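Local coordinates for coat protein (Sulfolobus turreted icosahedral virus, PDB 2BBD), which forms the major building block of the icosahedral capsid of an archaeal virus, its fold pointing to shared ancestry with eukaryotic and bacterial viruses, at residues A[2-8]-A[152-158]. Residues are numbered along the deposited sequence; the frame is centred on the assembly and turned at random.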
loop_
_atom_site.group_PDB
_atom_site.type_symbol
_atom_site.label_atom_id
_atom_site.label_comp_id
_atom_site.label_asym_id
_atom_site.label_seq_id
_atom_site.Cartn_x
_atom_site.Cartn_y
_atom_site.Cartn_z
ATOM N N GLU A 2 11.627 -7.685 -22.806
ATOM C CA GLU A 2 10.304 -7.357 -23.331
ATOM C C GLU A 2 9.243 -7.422 -22.228
ATOM O O GLU A 2 9.123 -8.424 -21.525
ATOM C CB GLU A 2 9.946 -8.325 -24.459
ATOM C CG GLU A 2 8.635 -8.031 -25.173
ATOM C CD GLU A 2 8.408 -8.966 -26.354
ATOM O OE1 GLU A 2 7.327 -8.908 -26.980
ATOM O OE2 GLU A 2 9.320 -9.767 -26.654
ATOM N N ILE A 3 8.479 -6.346 -22.089
ATOM C CA ILE A 3 7.440 -6.261 -21.065
ATOM C C ILE A 3 6.065 -6.508 -21.668
ATOM O O ILE A 3 5.715 -5.939 -22.700
ATOM C CB ILE A 3 7.440 -4.873 -20.392
ATOM C CG1 ILE A 3 8.826 -4.580 -19.808
ATOM C CG2 ILE A 3 6.368 -4.821 -19.295
ATOM C CD1 ILE A 3 8.953 -3.177 -19.209
ATOM N N TYR A 4 5.287 -7.367 -21.022
ATOM C CA TYR A 4 3.953 -7.683 -21.515
ATOM C C TYR A 4 3.032 -8.026 -20.363
ATOM O O TYR A 4 3.472 -8.413 -19.277
ATOM C CB TYR A 4 3.993 -8.846 -22.519
ATOM C CG TYR A 4 4.435 -10.166 -21.927
ATOM C CD1 TYR A 4 5.781 -10.419 -21.670
ATOM C CD2 TYR A 4 3.503 -11.149 -21.594
ATOM C CE1 TYR A 4 6.191 -11.613 -21.101
ATOM C CE2 TYR A 4 3.901 -12.344 -21.018
ATOM C CZ TYR A 4 5.247 -12.569 -20.775
ATOM O OH TYR A 4 5.652 -13.738 -20.187
ATOM N N THR A 5 1.741 -7.888 -20.618
ATOM C CA THR A 5 0.748 -8.133 -19.601
ATOM C C THR A 5 -0.291 -9.166 -20.009
ATOM O O THR A 5 -0.704 -9.228 -21.167
ATOM C CB THR A 5 0.037 -6.801 -19.251
ATOM O OG1 THR A 5 1.000 -5.871 -18.736
ATOM C CG2 THR A 5 -1.032 -7.016 -18.218
ATOM N N GLU A 6 -0.688 -9.997 -19.053
ATOM C CA GLU A 6 -1.733 -10.970 -19.309
ATOM C C GLU A 6 -2.609 -11.183 -18.068
ATOM O O GLU A 6 -2.158 -11.074 -16.917
ATOM C CB GLU A 6 -1.156 -12.299 -19.855
ATOM C CG GLU A 6 -0.144 -13.039 -18.998
ATOM C CD GLU A 6 0.520 -14.223 -19.744
ATOM O OE1 GLU A 6 1.095 -15.102 -19.076
ATOM O OE2 GLU A 6 0.481 -14.277 -20.992
ATOM N N THR A 7 -3.880 -11.458 -18.321
ATOM C CA THR A 7 -4.848 -11.667 -17.261
ATOM C C THR A 7 -5.078 -13.152 -17.027
ATOM O O THR A 7 -5.373 -13.886 -17.958
ATOM C CB THR A 7 -6.177 -11.012 -17.642
ATOM O OG1 THR A 7 -5.947 -9.628 -17.920
ATOM C CG2 THR A 7 -7.192 -11.158 -16.527
ATOM N N LEU A 8 -4.940 -13.590 -15.783
ATOM C CA LEU A 8 -5.150 -14.994 -15.451
ATOM C C LEU A 8 -6.586 -15.435 -15.774
ATOM O O LEU A 8 -7.547 -14.684 -15.589
ATOM C CB LEU A 8 -4.831 -15.228 -13.972
ATOM C CG LEU A 8 -3.356 -15.487 -13.643
ATOM C CD1 LEU A 8 -2.462 -14.588 -14.466
ATOM C CD2 LEU A 8 -3.113 -15.293 -12.164
ATOM N N ILE A 152 -7.166 -11.198 -11.761
ATOM C CA ILE A 152 -5.740 -10.999 -11.576
ATOM C C ILE A 152 -5.021 -10.759 -12.898
ATOM O O ILE A 152 -5.172 -11.532 -13.844
ATOM C CB ILE A 152 -5.112 -12.224 -10.903
ATOM C CG1 ILE A 152 -5.884 -12.572 -9.628
ATOM C CG2 ILE A 152 -3.633 -11.971 -10.636
ATOM C CD1 ILE A 152 -5.946 -11.445 -8.577
ATOM N N THR A 153 -4.241 -9.684 -12.969
ATOM C CA THR A 153 -3.511 -9.382 -14.194
ATOM C C THR A 153 -2.032 -9.198 -13.875
ATOM O O THR A 153 -1.662 -8.442 -12.990
ATOM C CB THR A 153 -4.059 -8.134 -14.870
ATOM O OG1 THR A 153 -5.430 -8.355 -15.215
ATOM C CG2 THR A 153 -3.287 -7.834 -16.130
ATOM N N ILE A 154 -1.182 -9.898 -14.606
ATOM C CA ILE A 154 0.242 -9.827 -14.331
ATOM C C ILE A 154 1.059 -9.189 -15.437
ATOM O O ILE A 154 0.868 -9.476 -16.622
ATOM C CB ILE A 154 0.776 -11.246 -14.033
ATOM C CG1 ILE A 154 -0.032 -11.847 -12.885
ATOM C CG2 ILE A 154 2.261 -11.206 -13.664
ATOM C CD1 ILE A 154 0.145 -13.318 -12.736
ATOM N N THR A 155 1.954 -8.292 -15.042
ATOM C CA THR A 155 2.837 -7.658 -16.002
ATOM C C THR A 155 4.184 -8.370 -15.862
ATOM O O THR A 155 4.793 -8.359 -14.796
ATOM C CB THR A 155 3.017 -6.157 -15.720
ATOM O OG1 THR A 155 1.776 -5.469 -15.930
ATOM C CG2 THR A 155 4.068 -5.580 -16.655
ATOM N N TYR A 156 4.622 -9.016 -16.938
ATOM C CA TYR A 156 5.886 -9.742 -16.937
ATOM C C TYR A 156 6.950 -9.001 -17.708
ATOM O O TYR A 156 6.683 -8.014 -18.380
ATOM C CB TYR A 156 5.737 -11.112 -17.607
ATOM C CG TYR A 156 4.932 -12.123 -16.841
ATOM C CD1 TYR A 156 3.629 -12.432 -17.216
ATOM C CD2 TYR A 156 5.488 -12.805 -15.766
ATOM C CE1 TYR A 156 2.900 -13.405 -16.539
ATOM C CE2 TYR A 156 4.770 -13.773 -15.080
ATOM C CZ TYR A 156 3.478 -14.069 -15.470
ATOM O OH TYR A 156 2.761 -15.009 -14.772
ATOM N N GLU A 157 8.169 -9.499 -17.596
ATOM C CA GLU A 157 9.288 -8.969 -18.352
ATOM C C GLU A 157 10.137 -10.192 -18.656
ATOM O O GLU A 157 10.508 -10.953 -17.753
ATOM C CB GLU A 157 10.116 -7.948 -17.571
ATOM C CG GLU A 157 11.084 -7.191 -18.478
ATOM C CD GLU A 157 11.965 -6.202 -17.737
ATOM O OE1 GLU A 157 11.454 -5.470 -16.866
ATOM O OE2 GLU A 157 13.173 -6.147 -18.040
ATOM N N ARG A 158 10.406 -10.401 -19.934
ATOM C CA ARG A 158 11.211 -11.526 -20.342
ATOM C C ARG A 158 12.673 -11.117 -20.210
ATOM O O ARG A 158 13.227 -10.430 -21.070
ATOM C CB ARG A 158 10.875 -11.920 -21.781
ATOM C CG ARG A 158 11.761 -13.011 -22.322
ATOM C CD ARG A 158 11.171 -13.649 -23.563
ATOM N NE ARG A 158 12.173 -14.444 -24.270
ATOM C CZ ARG A 158 13.142 -13.921 -25.018
ATOM N NH1 ARG A 158 13.233 -12.602 -25.156
ATOM N NH2 ARG A 158 14.019 -14.713 -25.625
HETATM O O HOH W 1 13.015 -10.280 -23.987
HETATM O O HOH W 2 0.272 -16.007 -16.946
#
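Antiparallel strand pairing joins residues 2-8, on the N-terminal strand 2-13, to residues 152-158 of strand 145-158, at one margin of a five-stranded sheet; the short segment axes approach to 4.5 Å with N-to-C directions at 156°. The register is set by two hydrogen-bonded pairs. In Y4-Y156, Y4 N lies 3.1 Å from Y156 O and Y156 N 2.7 Å from Y4 O; in E6-I154, E6 N lies 2.9 Å from I154 O and I154 N 2.8 Å from E6 O. L8 N to I152 O, also 2.8 Å, extends the ladder. At two of the three non-hydrogen-bonded pairs, threonines face each other on one side of the sheet and bond through their hydroxyls: T5 OG1 to T155 OG1 at 2.9 Å, T7 OG1 to T153 OG1 at 3.0 Å. The opposite face carries the tyrosines. Y156 CB sits over the face of the Y4 ring, 3.9 Å from its centroid, a CH-pi contact, whereas the two rings, 5.5 Å between centroids, barely overlap. Their hydroxyls bond elsewhere, Y4 to N28 and Y156 to P25 O. Farther along, L8 CD1 packs against I154 CD1 at 3.4 Å. Strand 29-43 flanks 145-158 on its other side, and E157 forms salt bridges with R31 and R122. First and last strands of the sheet's domain thus lie adjacent, an arrangement consistent with the viral jelly roll, here probably one of the two in a double-jelly-roll capsid protein.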